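Local coordinates for BH0493 protein (PDB 2QEE), which is a zinc-binding, putative amidohydrolase that probably catalyses a metal-dependent reaction on a substrate not yet established, at residues 393-396 with 397-401; 10-13 with 14-18; 178-181 with 182-186. All coordinates share one frame; numbering follows the deposited sequence.

Contact 1. Residues 393-396 with 397-401; sequences VTEE and EIKRD
Thr394 and Glu397 exchange two hydrogen bonds and so form the capping box that starts helix 395-414. Glu397 N donates to Thr394 OG1 at 3.1 Å; in return Thr394 N donates to Glu397 OE1 at 3.0 Å, in a nearly straight bond (162°) that reaches the oxygen from above the carboxylate plane. The hydroxyl can face the helix start because OG1 sits between the backbone N and the carbonyl carbon (chi1 69°). Glu397 OE2 is taken by a salt bridge to Arg112 of the second subunit, while Thr394 O receives Ile398 N at 3.0 Å. The backbone carbonyls of Glu395 and Glu396 are met in turn by the amides of Lys399 and Arg400. On the outer side, one water accepts from Lys399 NZ (2.8 Å) and donates weakly to Glu395 OE2 (3.1 Å). Arg400 approaches Asp401 side-on, with NE and NH2 each 3.2 Å from OD1 and on the same face of the carboxylate; its NH1 goes to Ile86 O of the second subunit. Below the cap, Val393 CG1 meets Ile398 CG1 at 3.6 Å, the two side chains crossing at about a right angle. Both oxygens of Glu397 are therefore engaged, one closing the helix start and the other bonding to the neighbouring subunit, which ties the cap to the subunit interface.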
loop_
_atom_site.group_PDB
_atom_site.type_symbol
_atom_site.label_atom_id
_atom_site.label_comp_id
_atom_site.label_asym_id
_atom_site.label_seq_id
_atom_site.Cartn_x
_atom_site.Cartn_y
_atom_site.Cartn_z
ATOM N N VAL C 393 5.947 4.826 -31.416
ATOM C CA VAL C 393 6.905 5.539 -30.560
ATOM C C VAL C 393 8.231 5.576 -31.248
ATOM O O VAL C 393 8.698 4.522 -31.731
ATOM C CB VAL C 393 7.080 4.772 -29.192
ATOM C CG1 VAL C 393 8.190 5.440 -28.258
ATOM C CG2 VAL C 393 5.723 4.641 -28.463
ATOM N N THR C 394 8.877 6.753 -31.276
ATOM C CA THR C 394 10.222 6.836 -31.878
ATOM C C THR C 394 11.272 7.013 -30.796
ATOM O O THR C 394 10.946 7.433 -29.646
ATOM C CB THR C 394 10.305 8.068 -32.822
ATOM O OG1 THR C 394 10.258 9.264 -32.038
ATOM C CG2 THR C 394 9.096 8.045 -33.799
ATOM N N GLU C 395 12.520 6.706 -31.169
ATOM C CA GLU C 395 13.638 6.870 -30.245
ATOM C C GLU C 395 13.785 8.356 -29.854
ATOM O O GLU C 395 14.095 8.652 -28.700
ATOM C CB GLU C 395 14.913 6.261 -30.824
ATOM C CG GLU C 395 16.105 6.331 -29.837
ATOM C CD GLU C 395 17.303 5.631 -30.351
ATOM O OE1 GLU C 395 17.403 5.470 -31.592
ATOM O OE2 GLU C 395 18.148 5.238 -29.520
ATOM N N GLU C 396 13.481 9.264 -30.786
ATOM C CA GLU C 396 13.576 10.698 -30.469
ATOM C C GLU C 396 12.556 11.096 -29.396
ATOM O O GLU C 396 12.883 11.891 -28.490
ATOM C CB GLU C 396 13.465 11.596 -31.712
ATOM C CG GLU C 396 14.771 11.578 -32.543
ATOM C CD GLU C 396 16.038 11.878 -31.695
ATOM O OE1 GLU C 396 16.137 13.018 -31.177
ATOM O OE2 GLU C 396 16.906 10.971 -31.525
ATOM N N GLU C 397 11.349 10.515 -29.479
ATOM C CA GLU C 397 10.342 10.782 -28.464
ATOM C C GLU C 397 10.727 10.227 -27.110
ATOM O O GLU C 397 10.487 10.908 -26.084
ATOM C CB GLU C 397 8.984 10.262 -28.897
ATOM C CG GLU C 397 8.395 11.095 -30.074
ATOM C CD GLU C 397 7.277 10.348 -30.806
ATOM O OE1 GLU C 397 7.159 9.138 -30.582
ATOM O OE2 GLU C 397 6.584 10.997 -31.618
ATOM N N ILE C 398 11.287 9.015 -27.090
ATOM C CA ILE C 398 11.751 8.411 -25.810
ATOM C C ILE C 398 12.840 9.352 -25.223
ATOM O O ILE C 398 12.811 9.680 -24.026
ATOM C CB ILE C 398 12.339 7.021 -26.047
ATOM C CG1 ILE C 398 11.207 6.074 -26.447
ATOM C CG2 ILE C 398 13.105 6.531 -24.775
ATOM C CD1 ILE C 398 11.748 4.709 -26.930
ATOM N N LYS C 399 13.748 9.825 -26.079
ATOM C CA LYS C 399 14.858 10.705 -25.583
ATOM C C LYS C 399 14.297 11.989 -24.972
ATOM O O LYS C 399 14.729 12.392 -23.890
ATOM C CB LYS C 399 15.827 10.987 -26.736
ATOM C CG LYS C 399 16.736 9.798 -26.945
ATOM C CD LYS C 399 17.678 10.079 -28.118
ATOM C CE LYS C 399 18.594 8.884 -28.370
ATOM N NZ LYS C 399 19.777 9.252 -29.181
ATOM N N ARG C 400 13.265 12.554 -25.605
ATOM C CA ARG C 400 12.597 13.744 -25.131
ATOM C C ARG C 400 11.933 13.488 -23.749
ATOM O O ARG C 400 12.066 14.262 -22.786
ATOM C CB ARG C 400 11.538 14.139 -26.154
ATOM C CG ARG C 400 10.658 15.214 -25.689
ATOM C CD ARG C 400 9.400 15.312 -26.514
ATOM N NE ARG C 400 8.587 14.092 -26.334
ATOM C CZ ARG C 400 7.590 13.776 -27.144
ATOM N NH1 ARG C 400 7.293 14.601 -28.157
ATOM N NH2 ARG C 400 6.897 12.659 -26.938
ATOM N N ASP C 401 11.166 12.408 -23.654
ATOM C CA ASP C 401 10.443 12.101 -22.412
ATOM C C ASP C 401 11.460 11.860 -21.284
ATOM O O ASP C 401 11.198 12.272 -20.136
ATOM C CB ASP C 401 9.600 10.812 -22.570
ATOM C CG ASP C 401 8.455 10.922 -23.609
ATOM O OD1 ASP C 401 7.974 12.002 -23.949
ATOM O OD2 ASP C 401 8.106 9.833 -24.129
HETATM O O HOH W 1 20.590 6.928 -30.505
#

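Contact 2. Residues 10-13 with 14-18; sequences VLAE and KVKNA
The amide of Asn17 presents one face to the backbone of Glu13: Glu13 O stands over that face, 3.2 Å from Asn17 CG, a carbonyl-to-amide approach and not a hydrogen bond. In the conformer described, one of two, the Glu13 carboxylate is turned 65° from the amide plane, and the nearest approach of the two side chains is Glu13 CG to Asn17 OD1 at 3.9 Å. This is a run of rather more than two turns of the amino-terminal alpha-helix 8-21, an outlying element of a protein whose probable family, the amidohydrolases, is built on a (beta/alpha)8 barrel. Regular i to i+4 bonds run through it: the amides of Lys14, Val15, Lys16 and Asn17 donate to the carbonyls of Val10, Leu11, Ala12 and Glu13. Along the polar side, Lys14 lies beside Val10 and points the same way. Its CG is anti to the carbonyl carbon (chi1 -72°), which carries the chain back along the preceding turn and sets CE 3.7 Å from Val10 CG1. Lys14 NZ then comes 3.5 Å from Glu13 OE1, a salt bridge between sequence neighbours. The second conformer of Glu13 makes this pairing doubtful as a lasting one. The aliphatic part of Lys16 doubles back over the carbonyl of Ala12, with CG 3.3 Å from Ala12 O. The other side of the helix is apolar and faces inward: Leu11 packs on Tyr383, and Val15 on Leu379 and Ile380, all of helix 363-388, with Ala12 also on Ile380. Leu11 and Val15 extend side by side into this layer. Leu11 CD1 touches Val15 CG2 at 3.8 Å, and the same methyl of Val15 lies 3.3 Å from Leu11 O.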
loop_
_atom_site.group_PDB
_atom_site.type_symbol
_atom_site.label_atom_id
_atom_site.label_comp_id
_atom_site.label_asym_id
_atom_site.label_seq_id
_atom_site.Cartn_x
_atom_site.Cartn_y
_atom_site.Cartn_z
ATOM N N VAL C 10 13.676 -4.356 -28.827
ATOM C CA VAL C 10 14.405 -3.142 -29.275
ATOM C C VAL C 10 13.986 -1.940 -28.391
ATOM O O VAL C 10 14.806 -1.134 -27.996
ATOM C CB VAL C 10 14.234 -2.885 -30.736
ATOM C CG1 VAL C 10 14.778 -1.469 -31.133
ATOM C CG2 VAL C 10 14.971 -4.020 -31.528
ATOM N N LEU C 11 12.703 -1.841 -28.104
ATOM C CA LEU C 11 12.224 -0.818 -27.184
ATOM C C LEU C 11 13.047 -0.889 -25.885
ATOM O O LEU C 11 13.504 0.149 -25.383
ATOM C CB LEU C 11 10.758 -1.092 -26.849
ATOM C CG LEU C 11 10.083 -0.162 -25.790
ATOM C CD1 LEU C 11 10.035 1.315 -26.300
ATOM C CD2 LEU C 11 8.763 -0.687 -25.367
ATOM N N ALA C 12 13.180 -2.073 -25.303
ATOM C CA ALA C 12 13.896 -2.202 -24.015
ATOM C C ALA C 12 15.338 -1.709 -24.171
ATOM O O ALA C 12 15.826 -0.951 -23.330
ATOM C CB ALA C 12 13.830 -3.645 -23.529
ATOM N N GLU C 13 16.016 -2.079 -25.263
ATOM C CA GLU C 13 17.395 -1.654 -25.505
ATOM C C GLU C 13 17.459 -0.126 -25.579
ATOM O O GLU C 13 18.322 0.511 -24.971
ATOM C CB GLU C 13 17.872 -2.277 -26.830
ATOM C CG GLU C 13 19.287 -1.943 -27.282
ATOM C CD GLU C 13 19.419 -2.068 -28.816
ATOM O OE1 GLU C 13 20.073 -1.182 -29.445
ATOM O OE2 GLU C 13 18.838 -3.053 -29.397
ATOM N N LYS C 14 16.539 0.451 -26.351
ATOM C CA LYS C 14 16.575 1.860 -26.641
ATOM C C LYS C 14 16.211 2.707 -25.412
ATOM O O LYS C 14 16.788 3.811 -25.165
ATOM C CB LYS C 14 15.696 2.148 -27.858
ATOM C CG LYS C 14 16.429 1.579 -29.109
ATOM C CD LYS C 14 16.013 2.225 -30.413
ATOM C CE LYS C 14 16.759 1.605 -31.639
ATOM N NZ LYS C 14 18.063 1.002 -31.311
ATOM N N VAL C 15 15.249 2.194 -24.648
ATOM C CA VAL C 15 14.870 2.904 -23.407
ATOM C C VAL C 15 16.028 2.869 -22.439
ATOM O O VAL C 15 16.363 3.913 -21.857
ATOM C CB VAL C 15 13.558 2.367 -22.728
ATOM C CG1 VAL C 15 13.342 3.040 -21.320
ATOM C CG2 VAL C 15 12.338 2.645 -23.639
ATOM N N LYS C 16 16.597 1.681 -22.211
ATOM C CA LYS C 16 17.745 1.570 -21.294
ATOM C C LYS C 16 18.892 2.495 -21.731
ATOM O O LYS C 16 19.492 3.201 -20.893
ATOM C CB LYS C 16 18.210 0.136 -21.194
ATOM C CG LYS C 16 17.273 -0.697 -20.417
ATOM C CD LYS C 16 17.637 -2.172 -20.604
ATOM C CE LYS C 16 16.471 -3.032 -20.139
ATOM N NZ LYS C 16 16.729 -4.503 -20.077
ATOM N N ASN C 17 19.198 2.519 -23.025
ATOM C CA ASN C 17 20.240 3.423 -23.488
ATOM C C ASN C 17 19.887 4.898 -23.263
ATOM O O ASN C 17 20.765 5.664 -22.813
ATOM C CB ASN C 17 20.534 3.202 -24.982
ATOM C CG ASN C 17 21.194 1.866 -25.270
ATOM O OD1 ASN C 17 21.173 1.412 -26.430
ATOM N ND2 ASN C 17 21.826 1.252 -24.269
ATOM N N ALA C 18 18.674 5.321 -23.604
ATOM C CA ALA C 18 18.245 6.696 -23.407
ATOM C C ALA C 18 18.371 7.094 -21.904
ATOM O O ALA C 18 18.918 8.182 -21.560
ATOM C CB ALA C 18 16.839 6.859 -23.877
#

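Contact 3. Residues 178-181 with 182-186; sequences NEYE and QTKHR
A CH-pi contact one helical turn long joins Tyr180 to Lys184 in the first turn of helix 180-189, part of the beta-alpha-beta crossover that links the parallel strands 171-172 and 222-226. Lys184 CB lies over one face of the phenol ring, 3.8 Å from its centroid and 17° off the normal. Lys184 CG takes the position between the backbone N and the carbonyl carbon (chi1 69°), and a further bend at chi3 brings CE to 4.0 Å from Tyr180 CE2. The ammonium continues to Asn195 O and, at a distance short enough to be doubtful, to a water, which in turn donates to Glu181 OE2, itself bonded to Asn237. The ring also packs on Val194 and on Ile241 of helix 237-253. An alanine in place of Tyr180 is likely to open a gap beside Val194 and Ile241 and let the aliphatic chain of Lys184 turn, deprived of the face it rests on. Glu179 occupies the N-cap position, and its carbonyl gathers the first amides of the helix: Gln182 N reaches it only weakly, whereas Thr183 N donates to Glu179 O at 2.7 Å, in the carbonyl plane.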
loop_
_atom_site.group_PDB
_atom_site.type_symbol
_atom_site.label_atom_id
_atom_site.label_comp_id
_atom_site.label_asym_id
_atom_site.label_seq_id
_atom_site.Cartn_x
_atom_site.Cartn_y
_atom_site.Cartn_z
ATOM N N ASN C 178 10.739 25.972 11.900
ATOM C CA ASN C 178 10.429 24.919 12.878
ATOM C C ASN C 178 10.942 25.246 14.273
ATOM O O ASN C 178 10.466 24.658 15.244
ATOM C CB ASN C 178 11.048 23.585 12.469
ATOM C CG ASN C 178 10.420 23.037 11.191
ATOM O OD1 ASN C 178 9.359 23.516 10.779
ATOM N ND2 ASN C 178 11.123 22.104 10.529
ATOM N N GLU C 179 11.923 26.136 14.364
ATOM C CA GLU C 179 12.559 26.446 15.672
ATOM C C GLU C 179 12.658 27.949 15.915
ATOM O O GLU C 179 13.670 28.430 16.487
ATOM C CB GLU C 179 13.935 25.803 15.727
ATOM C CG GLU C 179 13.861 24.293 15.785
ATOM C CD GLU C 179 15.207 23.677 15.650
ATOM O OE1 GLU C 179 15.690 23.121 16.667
ATOM O OE2 GLU C 179 15.788 23.765 14.545
ATOM N N TYR C 180 11.607 28.682 15.506
ATOM C CA TYR C 180 11.678 30.155 15.535
ATOM C C TYR C 180 11.938 30.691 16.961
ATOM O O TYR C 180 12.616 31.719 17.117
ATOM C CB TYR C 180 10.426 30.795 14.992
ATOM C CG TYR C 180 10.500 32.300 14.872
ATOM C CD1 TYR C 180 11.350 32.905 13.934
ATOM C CD2 TYR C 180 9.745 33.118 15.704
ATOM C CE1 TYR C 180 11.418 34.251 13.812
ATOM C CE2 TYR C 180 9.797 34.513 15.577
ATOM C CZ TYR C 180 10.665 35.064 14.648
ATOM O OH TYR C 180 10.728 36.423 14.485
ATOM N N GLU C 181 11.408 30.002 17.975
ATOM C CA GLU C 181 11.524 30.525 19.346
ATOM C C GLU C 181 12.996 30.647 19.723
ATOM O O GLU C 181 13.376 31.574 20.455
ATOM C CB GLU C 181 10.744 29.667 20.373
ATOM C CG GLU C 181 9.210 29.830 20.322
ATOM C CD GLU C 181 8.711 31.232 20.719
ATOM O OE1 GLU C 181 9.450 31.948 21.448
ATOM O OE2 GLU C 181 7.585 31.610 20.290
ATOM N N GLN C 182 13.817 29.731 19.212
ATOM C CA GLN C 182 15.255 29.744 19.459
ATOM C C GLN C 182 15.938 30.551 18.378
ATOM O O GLN C 182 16.830 31.345 18.641
ATOM C CB GLN C 182 15.862 28.347 19.495
ATOM C CG GLN C 182 15.159 27.326 20.389
ATOM C CD GLN C 182 14.272 26.355 19.590
ATOM O OE1 GLN C 182 13.113 26.663 19.265
ATOM N NE2 GLN C 182 14.823 25.173 19.266
ATOM N N THR C 183 15.505 30.371 17.140
ATOM C CA THR C 183 16.223 30.980 16.024
ATOM C C THR C 183 16.092 32.513 15.948
ATOM O O THR C 183 16.990 33.205 15.449
ATOM C CB THR C 183 15.808 30.293 14.720
ATOM O OG1 THR C 183 16.128 28.898 14.855
ATOM C CG2 THR C 183 16.594 30.844 13.621
ATOM N N LYS C 184 14.988 33.053 16.445
ATOM C CA LYS C 184 14.767 34.491 16.432
ATOM C C LYS C 184 15.924 35.274 17.081
ATOM O O LYS C 184 16.260 36.387 16.659
ATOM C CB LYS C 184 13.416 34.849 17.074
ATOM C CG LYS C 184 13.315 34.622 18.564
ATOM C CD LYS C 184 11.877 34.836 19.056
ATOM C CE LYS C 184 11.414 36.262 18.852
ATOM N NZ LYS C 184 10.040 36.554 19.354
ATOM N N HIS C 185 16.554 34.672 18.068
ATOM C CA HIS C 185 17.673 35.315 18.760
ATOM C C HIS C 185 18.940 35.407 17.907
ATOM O O HIS C 185 19.676 36.411 17.999
ATOM C CB HIS C 185 17.922 34.636 20.101
ATOM C CG HIS C 185 16.699 34.608 20.968
ATOM N ND1 HIS C 185 16.109 35.757 21.453
ATOM C CD2 HIS C 185 15.914 33.581 21.376
ATOM C CE1 HIS C 185 15.026 35.439 22.143
ATOM N NE2 HIS C 185 14.890 34.124 22.120
ATOM N N ARG C 186 19.175 34.394 17.061
ATOM C CA ARG C 186 20.257 34.460 16.061
ATOM C C ARG C 186 19.989 35.550 15.016
ATOM O O ARG C 186 20.880 36.335 14.693
ATOM C CB ARG C 186 20.491 33.107 15.383
ATOM C CG ARG C 186 20.780 31.981 16.341
ATOM C CD ARG C 186 21.320 30.769 15.628
ATOM N NE ARG C 186 22.742 30.932 15.324
ATOM C CZ ARG C 186 23.437 30.132 14.518
ATOM N NH1 ARG C 186 22.827 29.116 13.929
ATOM N NH2 ARG C 186 24.744 30.345 14.304
HETATM O O HOH W 2 8.521 34.534 19.112
#

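Along the chain the order is contact 2, contact 3, contact 1, yet the first and last of these meet in space. Contacts 1 and 2 have centres about 10 Å apart, and helices 395-414 and 8-21 touch through Ile398, packed on Leu11, Val15 and Ala18, and through Glu395 against Lys14. Both helices also rest on helix 363-388, so the two ends of the chain are brought together in one helical cluster, which at contact 1 also reaches the second subunit. Contact 3 lies on the opposite side of the chain's centre, about 49 and 51 Å from contacts 1 and 2 (centre to centre), in the crossover after strand 171-172. All three are remote from the metal sites.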